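Local coordinates for protein lactate dehydrogenase (Eimeria maxima, PDB 6CT6) that probably catalyses the NADH-dependent, reversible reduction of pyruvate to lactate, and here holds NADH together with the substrate analogue oxamate, at residues 11-17 and 34-40; 276-282 and 312-317; 256-262 and 288-294. The contacts are given in a common frame with arbitrary orientation. Residues are numbered along the deposited sequence.

Contact 1 of 3, residues 11-17 and 34-40; sequences KIALVGS and GDVVLFD. With NAI (1,4-dihydronicotinamide adenine dinucleotide), chain D.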
loop_
_atom_site.group_PDB
_atom_site.type_symbol
_atom_site.label_atom_id
_atom_site.label_comp_id
_atom_site.label_asym_id
_atom_site.label_seq_id
_atom_site.Cartn_x
_atom_site.Cartn_y
_atom_site.Cartn_z
ATOM N N LYS B 11 -15.607 -12.806 -1.393
ATOM C CA LYS B 11 -15.427 -12.281 -0.041
ATOM C C LYS B 11 -14.051 -12.714 0.457
ATOM O O LYS B 11 -13.798 -13.910 0.644
ATOM C CB LYS B 11 -16.548 -12.765 0.878
ATOM C CG LYS B 11 -17.954 -12.499 0.329
ATOM C CD LYS B 11 -18.170 -11.022 -0.020
ATOM C CE LYS B 11 -19.527 -10.743 -0.655
ATOM N NZ LYS B 11 -20.181 -11.926 -1.276
ATOM N N ILE B 12 -13.167 -11.740 0.660
ATOM C CA ILE B 12 -11.775 -11.977 1.031
ATOM C C ILE B 12 -11.602 -11.566 2.487
ATOM O O ILE B 12 -11.805 -10.396 2.834
ATOM C CB ILE B 12 -10.816 -11.197 0.120
ATOM C CG1 ILE B 12 -11.046 -11.574 -1.347
ATOM C CG2 ILE B 12 -9.360 -11.440 0.523
ATOM C CD1 ILE B 12 -10.642 -10.488 -2.315
ATOM N N ALA B 13 -11.211 -12.516 3.333
ATOM C CA ALA B 13 -11.031 -12.270 4.762
ATOM C C ALA B 13 -9.544 -12.192 5.082
ATOM O O ALA B 13 -8.807 -13.160 4.871
ATOM C CB ALA B 13 -11.699 -13.365 5.593
ATOM N N LEU B 14 -9.112 -11.047 5.602
ATOM C CA LEU B 14 -7.718 -10.823 5.972
ATOM C C LEU B 14 -7.614 -10.921 7.494
ATOM O O LEU B 14 -8.037 -10.017 8.219
ATOM C CB LEU B 14 -7.241 -9.472 5.447
ATOM C CG LEU B 14 -7.430 -9.256 3.937
ATOM C CD1 LEU B 14 -6.843 -7.923 3.489
ATOM C CD2 LEU B 14 -6.839 -10.398 3.111
ATOM N N VAL B 15 -7.063 -12.033 7.976
ATOM C CA VAL B 15 -6.900 -12.275 9.407
ATOM C C VAL B 15 -5.547 -11.694 9.803
ATOM O O VAL B 15 -4.506 -12.335 9.647
ATOM C CB VAL B 15 -7.015 -13.762 9.748
ATOM C CG1 VAL B 15 -6.678 -14.014 11.217
ATOM C CG2 VAL B 15 -8.423 -14.250 9.458
ATOM N N GLY B 16 -5.575 -10.478 10.340
ATOM C CA GLY B 16 -4.383 -9.688 10.566
ATOM C C GLY B 16 -4.457 -8.422 9.741
ATOM O O GLY B 16 -4.511 -8.489 8.508
ATOM N N SER B 17 -4.483 -7.263 10.399
ATOM C CA SER B 17 -4.677 -5.987 9.721
ATOM C C SER B 17 -3.484 -5.061 9.923
ATOM O O SER B 17 -3.635 -3.835 9.943
ATOM C CB SER B 17 -5.963 -5.311 10.193
ATOM O OG SER B 17 -7.091 -6.138 9.960
ATOM N N GLY B 34 -12.605 -8.125 -4.899
ATOM C CA GLY B 34 -13.729 -8.566 -4.100
ATOM C C GLY B 34 -13.842 -7.700 -2.868
ATOM O O GLY B 34 -12.979 -6.867 -2.580
ATOM N N ASP B 35 -14.942 -7.893 -2.147
ATOM C CA ASP B 35 -15.100 -7.224 -0.865
ATOM C C ASP B 35 -14.170 -7.853 0.167
ATOM O O ASP B 35 -13.792 -9.025 0.067
ATOM C CB ASP B 35 -16.556 -7.288 -0.400
ATOM C CG ASP B 35 -17.453 -6.324 -1.164
ATOM O OD1 ASP B 35 -16.927 -5.418 -1.849
ATOM O OD2 ASP B 35 -18.691 -6.467 -1.069
ATOM N N VAL B 36 -13.792 -7.055 1.164
ATOM C CA VAL B 36 -12.723 -7.400 2.095
ATOM C C VAL B 36 -13.194 -7.142 3.517
ATOM O O VAL B 36 -13.873 -6.143 3.779
ATOM C CB VAL B 36 -11.447 -6.577 1.812
ATOM C CG1 VAL B 36 -10.348 -6.899 2.822
ATOM C CG2 VAL B 36 -10.957 -6.804 0.395
ATOM N N VAL B 37 -12.828 -8.032 4.438
ATOM C CA VAL B 37 -12.889 -7.739 5.867
ATOM C C VAL B 37 -11.472 -7.757 6.424
ATOM O O VAL B 37 -10.746 -8.749 6.280
ATOM C CB VAL B 37 -13.799 -8.711 6.643
ATOM C CG1 VAL B 37 -13.329 -10.156 6.525
ATOM C CG2 VAL B 37 -13.855 -8.285 8.108
ATOM N N LEU B 38 -11.084 -6.650 7.047
ATOM C CA LEU B 38 -9.846 -6.557 7.807
ATOM C C LEU B 38 -10.153 -6.930 9.251
ATOM O O LEU B 38 -10.796 -6.160 9.971
ATOM C CB LEU B 38 -9.275 -5.146 7.724
ATOM C CG LEU B 38 -8.448 -4.775 6.498
ATOM C CD1 LEU B 38 -8.282 -3.269 6.449
ATOM C CD2 LEU B 38 -7.098 -5.469 6.543
ATOM N N PHE B 39 -9.708 -8.109 9.674
ATOM C CA PHE B 39 -9.935 -8.580 11.030
ATOM C C PHE B 39 -8.658 -8.447 11.849
ATOM O O PHE B 39 -7.561 -8.737 11.363
ATOM C CB PHE B 39 -10.403 -10.035 11.047
ATOM C CG PHE B 39 -10.379 -10.648 12.415
ATOM C CD1 PHE B 39 -11.411 -10.424 13.310
ATOM C CD2 PHE B 39 -9.316 -11.437 12.810
ATOM C CE1 PHE B 39 -11.382 -10.984 14.575
ATOM C CE2 PHE B 39 -9.281 -11.999 14.072
ATOM C CZ PHE B 39 -10.314 -11.771 14.954
ATOM N N ASP B 40 -8.808 -8.009 13.095
ATOM C CA ASP B 40 -7.662 -7.857 13.979
ATOM C C ASP B 40 -8.141 -7.916 15.422
ATOM O O ASP B 40 -9.333 -7.801 15.712
ATOM C CB ASP B 40 -6.917 -6.549 13.702
ATOM C CG ASP B 40 -5.454 -6.626 14.081
ATOM O OD1 ASP B 40 -4.617 -6.741 13.165
ATOM O OD2 ASP B 40 -5.139 -6.578 15.293
HETATM P PA NAI D . 2.176 -6.707 11.832
HETATM O O1A NAI D . 2.591 -6.764 13.285
HETATM O O2A NAI D . 2.180 -5.382 11.106
HETATM O O5B NAI D . 0.695 -7.323 11.737
HETATM C C5B NAI D . 0.326 -8.463 12.508
HETATM C C4B NAI D . -1.087 -8.238 13.017
HETATM O O4B NAI D . -1.665 -9.444 13.523
HETATM C C3B NAI D . -1.129 -7.225 14.157
HETATM O O3B NAI D . -1.918 -6.100 13.763
HETATM C C2B NAI D . -1.766 -7.969 15.316
HETATM O O2B NAI D . -2.626 -7.144 16.103
HETATM C C1B NAI D . -2.537 -9.044 14.575
HETATM N N9A NAI D . -2.970 -10.196 15.397
HETATM C C8A NAI D . -2.407 -10.727 16.501
HETATM N N7A NAI D . -3.148 -11.782 16.940
HETATM C C5A NAI D . -4.199 -11.920 16.110
HETATM C C6A NAI D . -5.366 -12.814 15.977
HETATM N N6A NAI D . -5.579 -13.817 16.853
HETATM N N1A NAI D . -6.218 -12.597 14.948
HETATM C C2A NAI D . -6.030 -11.605 14.057
HETATM N N3A NAI D . -4.992 -10.759 14.122
HETATM C C4A NAI D . -4.070 -10.869 15.102
HETATM O O3 NAI D . 3.077 -7.769 11.011
HETATM P PN NAI D . 3.223 -7.831 9.401
HETATM O O1N NAI D . 4.346 -6.912 8.983
HETATM O O2N NAI D . 1.854 -7.685 8.776
HETATM O O5D NAI D . 3.733 -9.347 9.208
HETATM C C5D NAI D . 2.872 -10.419 9.574
HETATM C C4D NAI D . 3.574 -11.767 9.488
HETATM O O4D NAI D . 4.029 -12.031 8.154
HETATM C C3D NAI D . 4.800 -11.812 10.387
HETATM O O3D NAI D . 4.821 -13.066 11.073
HETATM C C2D NAI D . 5.961 -11.707 9.427
HETATM O O2D NAI D . 7.162 -12.298 9.925
HETATM C C1D NAI D . 5.393 -12.454 8.232
HETATM N N1N NAI D . 6.087 -12.268 6.950
HETATM C C2N NAI D . 6.103 -13.342 6.159
HETATM C C3N NAI D . 6.698 -13.339 4.916
HETATM C C7N NAI D . 6.656 -14.614 4.126
HETATM O O7N NAI D . 5.897 -15.503 4.478
HETATM N N7N NAI D . 7.451 -14.762 3.074
HETATM C C4N NAI D . 7.366 -12.103 4.377
HETATM C C5N NAI D . 7.287 -10.996 5.327
HETATM C C6N NAI D . 6.649 -11.116 6.562
#
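D40 works in two directions at once. Its OD1 accepts a hydrogen bond from the backbone N of S17 (2.8 Å) and another from O3B of the adenosine ribose of NAI (2.8 Å), while O2B of the same ribose donates to D40 OD2 at 2.7 Å. The carboxylate thus pins the glycine-rich turn and the cofactor together at the C-terminal ends of two parallel strands. Behind it, strands 11-15 and 35-39 run side by side, their axes 4.8 Å apart at closest approach and 18° from parallel. Five backbone bonds zip them in the staggered parallel pattern: I12 N to D35 O (2.8 Å), V37 N to I12 O (3.0 Å), L14 N to V37 O (2.9 Å), F39 N to L14 O (2.9 Å) and G16 N to F39 O (2.8 Å). I12, L14, V36 and L38 lie on one face, with L14 CD1 3.7 Å from V36 CG1, and helix 19-31 packs over I12, L14 and V36. A13, V15, V37 and F39 line the other face, where A13 CB meets V37 CG1 at 3.7 Å. The F39 ring turns its edge to the adenine, with F39 CE2 3.2 Å from NAI N1A. G16 has phi/psi of 118/117, at which a CB would jam against the preceding carbonyl, so glycine suits the point where the chain leaves the strand. With G18 and G21 it fits the GxGxxG pattern. The whole is the first beta-alpha-beta unit of a Rossmann fold, with the acidic residue just after its second strand holding the NADH ribose.

Contact 2 of 3, residues 276-282 and 312-317; sequences NVNNHYL and SIDEVL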
loop_
_atom_site.group_PDB
_atom_site.type_symbol
_atom_site.label_atom_id
_atom_site.label_comp_id
_atom_site.label_asym_id
_atom_site.label_seq_id
_atom_site.Cartn_x
_atom_site.Cartn_y
_atom_site.Cartn_z
ATOM N N ASN B 276 11.016 -36.137 -1.081
ATOM C CA ASN B 276 11.499 -36.843 0.100
ATOM C C ASN B 276 10.927 -36.249 1.384
ATOM O O ASN B 276 11.527 -36.381 2.456
ATOM C CB ASN B 276 13.031 -36.840 0.146
ATOM C CG ASN B 276 13.589 -37.906 1.062
ATOM O OD1 ASN B 276 14.067 -37.611 2.157
ATOM N ND2 ASN B 276 13.524 -39.157 0.621
ATOM N N VAL B 277 9.772 -35.592 1.285
ATOM C CA VAL B 277 9.110 -34.956 2.419
ATOM C C VAL B 277 7.997 -35.872 2.902
ATOM O O VAL B 277 7.237 -36.425 2.098
ATOM C CB VAL B 277 8.560 -33.569 2.032
ATOM C CG1 VAL B 277 7.682 -33.002 3.144
ATOM C CG2 VAL B 277 9.700 -32.615 1.722
ATOM N N ASN B 278 7.887 -36.020 4.220
ATOM C CA ASN B 278 6.947 -36.958 4.831
ATOM C C ASN B 278 6.013 -36.205 5.775
ATOM O O ASN B 278 6.382 -35.892 6.911
ATOM C CB ASN B 278 7.706 -38.064 5.556
ATOM C CG ASN B 278 8.516 -38.926 4.608
ATOM O OD1 ASN B 278 7.982 -39.481 3.647
ATOM N ND2 ASN B 278 9.818 -39.026 4.861
ATOM N N ASN B 279 4.804 -35.919 5.294
ATOM C CA ASN B 279 3.722 -35.384 6.124
ATOM C C ASN B 279 4.078 -34.025 6.730
ATOM O O ASN B 279 3.853 -33.775 7.917
ATOM C CB ASN B 279 3.336 -36.383 7.221
ATOM C CG ASN B 279 2.215 -35.876 8.114
ATOM O OD1 ASN B 279 1.232 -35.308 7.640
ATOM N ND2 ASN B 279 2.370 -36.065 9.420
ATOM N N HIS B 280 4.630 -33.126 5.921
ATOM C CA HIS B 280 4.751 -31.737 6.345
ATOM C C HIS B 280 4.892 -30.858 5.107
ATOM O O HIS B 280 4.792 -31.330 3.970
ATOM C CB HIS B 280 5.903 -31.549 7.344
ATOM C CG HIS B 280 7.274 -31.714 6.764
ATOM N ND1 HIS B 280 7.909 -30.720 6.050
ATOM C CD2 HIS B 280 8.155 -32.739 6.843
ATOM C CE1 HIS B 280 9.112 -31.134 5.693
ATOM N NE2 HIS B 280 9.286 -32.358 6.160
ATOM N N TYR B 281 5.095 -29.565 5.342
ATOM C CA TYR B 281 5.027 -28.556 4.297
ATOM C C TYR B 281 6.421 -28.136 3.845
ATOM O O TYR B 281 7.388 -28.186 4.609
ATOM C CB TYR B 281 4.246 -27.334 4.788
ATOM C CG TYR B 281 2.791 -27.632 5.069
ATOM C CD1 TYR B 281 1.797 -27.230 4.189
ATOM C CD2 TYR B 281 2.415 -28.331 6.206
ATOM C CE1 TYR B 281 0.467 -27.506 4.439
ATOM C CE2 TYR B 281 1.089 -28.614 6.465
ATOM C CZ TYR B 281 0.119 -28.200 5.578
ATOM O OH TYR B 281 -1.204 -28.483 5.830
ATOM N N LEU B 282 6.507 -27.721 2.582
ATOM C CA LEU B 282 7.761 -27.269 1.998
ATOM C C LEU B 282 7.445 -26.424 0.771
ATOM O O LEU B 282 6.460 -26.668 0.071
ATOM C CB LEU B 282 8.662 -28.451 1.620
ATOM C CG LEU B 282 10.122 -28.140 1.286
ATOM C CD1 LEU B 282 10.901 -27.770 2.542
ATOM C CD2 LEU B 282 10.777 -29.318 0.578
ATOM N N SER B 312 16.906 -27.551 3.957
ATOM C CA SER B 312 15.591 -26.965 4.197
ATOM C C SER B 312 14.693 -27.937 4.950
ATOM O O SER B 312 14.044 -27.565 5.936
ATOM C CB SER B 312 14.943 -26.555 2.871
ATOM O OG SER B 312 15.406 -25.286 2.440
ATOM N N ILE B 313 14.646 -29.194 4.503
ATOM C CA ILE B 313 13.775 -30.176 5.140
ATOM C C ILE B 313 14.174 -30.376 6.598
ATOM O O ILE B 313 13.317 -30.544 7.473
ATOM C CB ILE B 313 13.793 -31.502 4.355
ATOM C CG1 ILE B 313 13.302 -31.272 2.921
ATOM C CG2 ILE B 313 12.913 -32.543 5.047
ATOM C CD1 ILE B 313 13.398 -32.492 2.018
ATOM N N ASP B 314 15.477 -30.359 6.887
ATOM C CA ASP B 314 15.915 -30.517 8.270
ATOM C C ASP B 314 15.504 -29.318 9.117
ATOM O O ASP B 314 15.112 -29.479 10.279
ATOM C CB ASP B 314 17.429 -30.721 8.332
ATOM C CG ASP B 314 17.866 -32.041 7.728
ATOM O OD1 ASP B 314 17.023 -32.958 7.617
ATOM O OD2 ASP B 314 19.054 -32.167 7.371
ATOM N N GLU B 315 15.588 -28.108 8.557
ATOM C CA GLU B 315 15.161 -26.926 9.297
ATOM C C GLU B 315 13.694 -27.032 9.700
ATOM O O GLU B 315 13.325 -26.670 10.823
ATOM C CB GLU B 315 15.402 -25.662 8.469
ATOM C CG GLU B 315 15.100 -24.367 9.222
ATOM C CD GLU B 315 15.564 -23.126 8.482
ATOM O OE1 GLU B 315 16.469 -23.238 7.628
ATOM O OE2 GLU B 315 15.021 -22.035 8.756
ATOM N N VAL B 316 12.845 -27.536 8.803
ATOM C CA VAL B 316 11.431 -27.707 9.131
ATOM C C VAL B 316 11.262 -28.768 10.211
ATOM O O VAL B 316 10.512 -28.580 11.177
ATOM C CB VAL B 316 10.624 -28.058 7.866
ATOM C CG1 VAL B 316 9.168 -28.374 8.217
ATOM C CG2 VAL B 316 10.689 -26.916 6.862
ATOM N N LEU B 317 11.952 -29.901 10.062
ATOM C CA LEU B 317 11.845 -30.968 11.051
ATOM C C LEU B 317 12.347 -30.510 12.414
ATOM O O LEU B 317 11.751 -30.837 13.446
ATOM C CB LEU B 317 12.626 -32.193 10.582
ATOM C CG LEU B 317 12.101 -32.877 9.320
ATOM C CD1 LEU B 317 13.095 -33.920 8.845
ATOM C CD2 LEU B 317 10.740 -33.507 9.577
#
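The C-terminal alpha/beta domain is where this contact belongs: long helix 303-328 lies against the turn that leads into strand 281-289. Around N279 and H280, which both face L271 of the neighbouring strand 263-272, the chain forms a G1 beta bulge and turns a corner. H280, the second residue of the bulge, points its CB toward the helix. Its imidazole fits among three helix side chains: H280 NE2 is 3.8 Å from I313 CG2, which sits at the ring edge, H280 ND1 is 3.4 Å from V316 CG1, and H280 CD2 is 3.8 Å from L317 CD2. The ring is steadied by its neighbour in sequence, since H280 ND1 donates to Y281 O at 3.0 Å. I313 is gripped on further sides, with its CD1 3.7 Å from V277 CG2 and its CG1 4.0 Å from L282 CD2. L282 CD1 also reaches S312 CB at 4.2 Å and V316 CG2 at 4.4 Å. No hydrogen bond crosses between the segments; S312 OG instead bonds to N190 O and V186 N. Y281 turns the end of its side chain away from 312-317 and packs on helix 134-145. I313, V316 and L317, spaced three and four apart, form the apolar stripe of a helix laid against a beta-hairpin in an alpha/beta domain.

Contact 3 of 3, residues 256-262 and 288-294; sequences SYLKDKK and IGGKGIE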
loop_
_atom_site.group_PDB
_atom_site.type_symbol
_atom_site.label_atom_id
_atom_site.label_comp_id
_atom_site.label_asym_id
_atom_site.label_seq_id
_atom_site.Cartn_x
_atom_site.Cartn_y
_atom_site.Cartn_z
ATOM N N SER B 256 -5.502 -16.213 -8.366
ATOM C CA SER B 256 -5.446 -17.428 -9.166
ATOM C C SER B 256 -6.517 -18.420 -8.728
ATOM O O SER B 256 -7.132 -19.089 -9.566
ATOM C CB SER B 256 -4.050 -18.048 -9.066
ATOM O OG SER B 256 -3.833 -19.004 -10.091
ATOM N N TYR B 257 -6.762 -18.521 -7.421
ATOM C CA TYR B 257 -7.840 -19.374 -6.931
ATOM C C TYR B 257 -9.204 -18.827 -7.334
ATOM O O TYR B 257 -10.069 -19.572 -7.810
ATOM C CB TYR B 257 -7.765 -19.507 -5.409
ATOM C CG TYR B 257 -8.983 -20.193 -4.831
ATOM C CD1 TYR B 257 -9.099 -21.574 -4.855
ATOM C CD2 TYR B 257 -10.028 -19.458 -4.291
ATOM C CE1 TYR B 257 -10.214 -22.207 -4.346
ATOM C CE2 TYR B 257 -11.149 -20.082 -3.779
ATOM C CZ TYR B 257 -11.235 -21.459 -3.810
ATOM O OH TYR B 257 -12.344 -22.090 -3.303
ATOM N N LEU B 258 -9.416 -17.522 -7.141
ATOM C CA LEU B 258 -10.739 -16.939 -7.345
ATOM C C LEU B 258 -11.152 -16.945 -8.811
ATOM O O LEU B 258 -12.344 -17.057 -9.117
ATOM C CB LEU B 258 -10.765 -15.507 -6.811
ATOM C CG LEU B 258 -10.736 -15.332 -5.291
ATOM C CD1 LEU B 258 -10.536 -13.866 -4.933
ATOM C CD2 LEU B 258 -12.016 -15.870 -4.675
ATOM N N LYS B 259 -10.197 -16.807 -9.730
ATOM C CA LYS B 259 -10.494 -16.715 -11.154
ATOM C C LYS B 259 -10.056 -17.955 -11.922
ATOM O O LYS B 259 -10.118 -17.962 -13.156
ATOM C CB LYS B 259 -9.838 -15.462 -11.741
ATOM C CG LYS B 259 -10.321 -14.159 -11.101
ATOM C CD LYS B 259 -9.571 -12.943 -11.634
ATOM C CE LYS B 259 -10.007 -12.578 -13.046
ATOM N NZ LYS B 259 -11.397 -12.042 -13.089
ATOM N N ASP B 260 -9.624 -19.005 -11.222
ATOM C CA ASP B 260 -9.216 -20.262 -11.845
ATOM C C ASP B 260 -8.165 -20.018 -12.925
ATOM O O ASP B 260 -8.287 -20.476 -14.065
ATOM C CB ASP B 260 -10.425 -21.000 -12.419
ATOM C CG ASP B 260 -10.076 -22.393 -12.908
ATOM O OD1 ASP B 260 -9.205 -23.048 -12.293
ATOM O OD2 ASP B 260 -10.671 -22.834 -13.912
ATOM N N LYS B 261 -7.111 -19.282 -12.557
ATOM C CA LYS B 261 -6.070 -18.940 -13.523
ATOM C C LYS B 261 -5.113 -20.099 -13.774
ATOM O O LYS B 261 -4.528 -20.189 -14.860
ATOM C CB LYS B 261 -5.281 -17.723 -13.042
ATOM C CG LYS B 261 -6.043 -16.406 -13.058
ATOM C CD LYS B 261 -5.156 -15.273 -12.552
ATOM C CE LYS B 261 -5.183 -14.058 -13.472
ATOM N NZ LYS B 261 -4.652 -14.364 -14.829
ATOM N N LYS B 262 -4.939 -20.986 -12.793
ATOM C CA LYS B 262 -3.986 -22.091 -12.893
ATOM C C LYS B 262 -2.566 -21.577 -13.123
ATOM O O LYS B 262 -1.783 -22.168 -13.868
ATOM C CB LYS B 262 -4.395 -23.076 -13.992
ATOM C CG LYS B 262 -5.841 -23.541 -13.879
ATOM C CD LYS B 262 -6.196 -24.622 -14.891
ATOM C CE LYS B 262 -7.699 -24.905 -14.892
ATOM N NZ LYS B 262 -8.208 -25.362 -13.562
ATOM N N ILE B 288 -2.217 -23.308 -8.806
ATOM C CA ILE B 288 -3.369 -22.860 -8.033
ATOM C C ILE B 288 -4.483 -22.484 -8.999
ATOM O O ILE B 288 -4.316 -21.593 -9.840
ATOM C CB ILE B 288 -3.021 -21.678 -7.114
ATOM C CG1 ILE B 288 -1.902 -22.079 -6.147
ATOM C CG2 ILE B 288 -4.267 -21.233 -6.345
ATOM C CD1 ILE B 288 -1.433 -20.966 -5.239
ATOM N N GLY B 289 -5.626 -23.151 -8.857
ATOM C CA GLY B 289 -6.804 -22.852 -9.639
ATOM C C GLY B 289 -8.056 -22.906 -8.788
ATOM O O GLY B 289 -7.971 -22.900 -7.554
ATOM N N GLY B 290 -9.225 -22.966 -9.425
ATOM C CA GLY B 290 -10.481 -22.944 -8.693
ATOM C C GLY B 290 -10.707 -24.134 -7.784
ATOM O O GLY B 290 -11.598 -24.074 -6.930
ATOM N N LYS B 291 -9.935 -25.208 -7.949
ATOM C CA LYS B 291 -9.990 -26.360 -7.059
ATOM C C LYS B 291 -8.855 -26.358 -6.039
ATOM O O LYS B 291 -8.530 -27.412 -5.482
ATOM C CB LYS B 291 -9.968 -27.658 -7.870
ATOM C CG LYS B 291 -11.154 -27.831 -8.816
ATOM C CD LYS B 291 -11.068 -29.126 -9.621
ATOM C CE LYS B 291 -9.868 -29.165 -10.563
ATOM N NZ LYS B 291 -9.874 -28.095 -11.597
ATOM N N GLY B 292 -8.248 -25.199 -5.784
ATOM C CA GLY B 292 -7.184 -25.099 -4.803
ATOM C C GLY B 292 -5.821 -25.437 -5.367
ATOM O O GLY B 292 -5.495 -25.045 -6.490
ATOM N N ILE B 293 -5.008 -26.154 -4.593
ATOM C CA ILE B 293 -3.718 -26.650 -5.069
ATOM C C ILE B 293 -4.023 -27.796 -6.030
ATOM O O ILE B 293 -4.277 -28.923 -5.605
ATOM C CB ILE B 293 -2.811 -27.107 -3.922
ATOM C CG1 ILE B 293 -2.737 -26.060 -2.798
ATOM C CG2 ILE B 293 -1.412 -27.414 -4.442
ATOM C CD1 ILE B 293 -2.175 -24.709 -3.206
ATOM N N GLU B 294 -4.006 -27.512 -7.331
ATOM C CA GLU B 294 -4.455 -28.491 -8.315
ATOM C C GLU B 294 -3.354 -29.442 -8.749
ATOM O O GLU B 294 -3.646 -30.583 -9.126
ATOM C CB GLU B 294 -5.035 -27.771 -9.535
ATOM C CG GLU B 294 -6.318 -27.029 -9.215
ATOM C CD GLU B 294 -6.947 -26.377 -10.426
ATOM O OE1 GLU B 294 -6.342 -26.422 -11.516
ATOM O OE2 GLU B 294 -8.056 -25.818 -10.284
HETATM O O HOH W 1 -12.977 -24.699 -4.275
#
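Helix 244-259 ends here in a Schellman motif, and the type I turn G289-G292 closes strand 281-289 beside it. D260, the first residue out of the helix, has phi/psi of 53/51; K261 N bonds back to S256 O at 3.0 Å, and D260 N makes a weak 3.5 Å bond to Y257 O. In the turn, G292 N reaches G289 O (2.9 Å) and G289 N reaches G292 O (3.0 Å). The CA atoms of the two segments come nearest at D260 and G289, 4.2 Å apart. A CB on G289 would clash with D260 OD1 and E294 OE2, so its lack of a side chain permits this approach. G292, at phi/psi 86/-140, takes angles that themselves call for glycine. S256 OG donates to I288 O at 2.6 Å, and D260 OD1 accepts from G290 N at 2.9 Å. K262 NZ makes a salt bridge to D260 OD1 of its own segment (2.8 Å) and one across to E294 OE1 (3.0 Å). E294 OE2 takes K291 N at 3.1 Å and, weakly, K291 NZ at 3.2 Å, completing a network of two lysines and two acids. On the other flank Y257 lays its ring by the turn, with Y257 CD1 3.2 Å from G289 O, while a water links Y257 OH (2.9 Å) to G290 O (3.1 Å). That ring also stacks on F126, and Y257 CB packs 4.0 Å from I288 CG2. The arrangement is a Schellman-capped helix C-terminus docked on a tight, glycine-rich beta turn, tied together at the surface by a salt-bridge network.

How the contacts relate
From the N terminus, contact 1 closes first: strand 11-15 pairs with 35-39 after a short excursion through helix 19-31. It is complete long before the C-terminal part opens contact 3 at 256-262. The chain then runs through strand 263-272 and reaches 276-282, which opens contact 2; 288-294 closes contact 3, and 312-317 closes contact 2 last. Contacts 2 and 3 therefore cross, and both use strand 281-289, one at its start and the other at its end, with centres 24 Å apart. All three reach the same mixed sheet. Contact 3 touches contact 1 through L258 CD1 and I12 CD1 (4.3 Å), joining the two family regions, whereas contacts 1 and 2 lie 30 Å apart between centres.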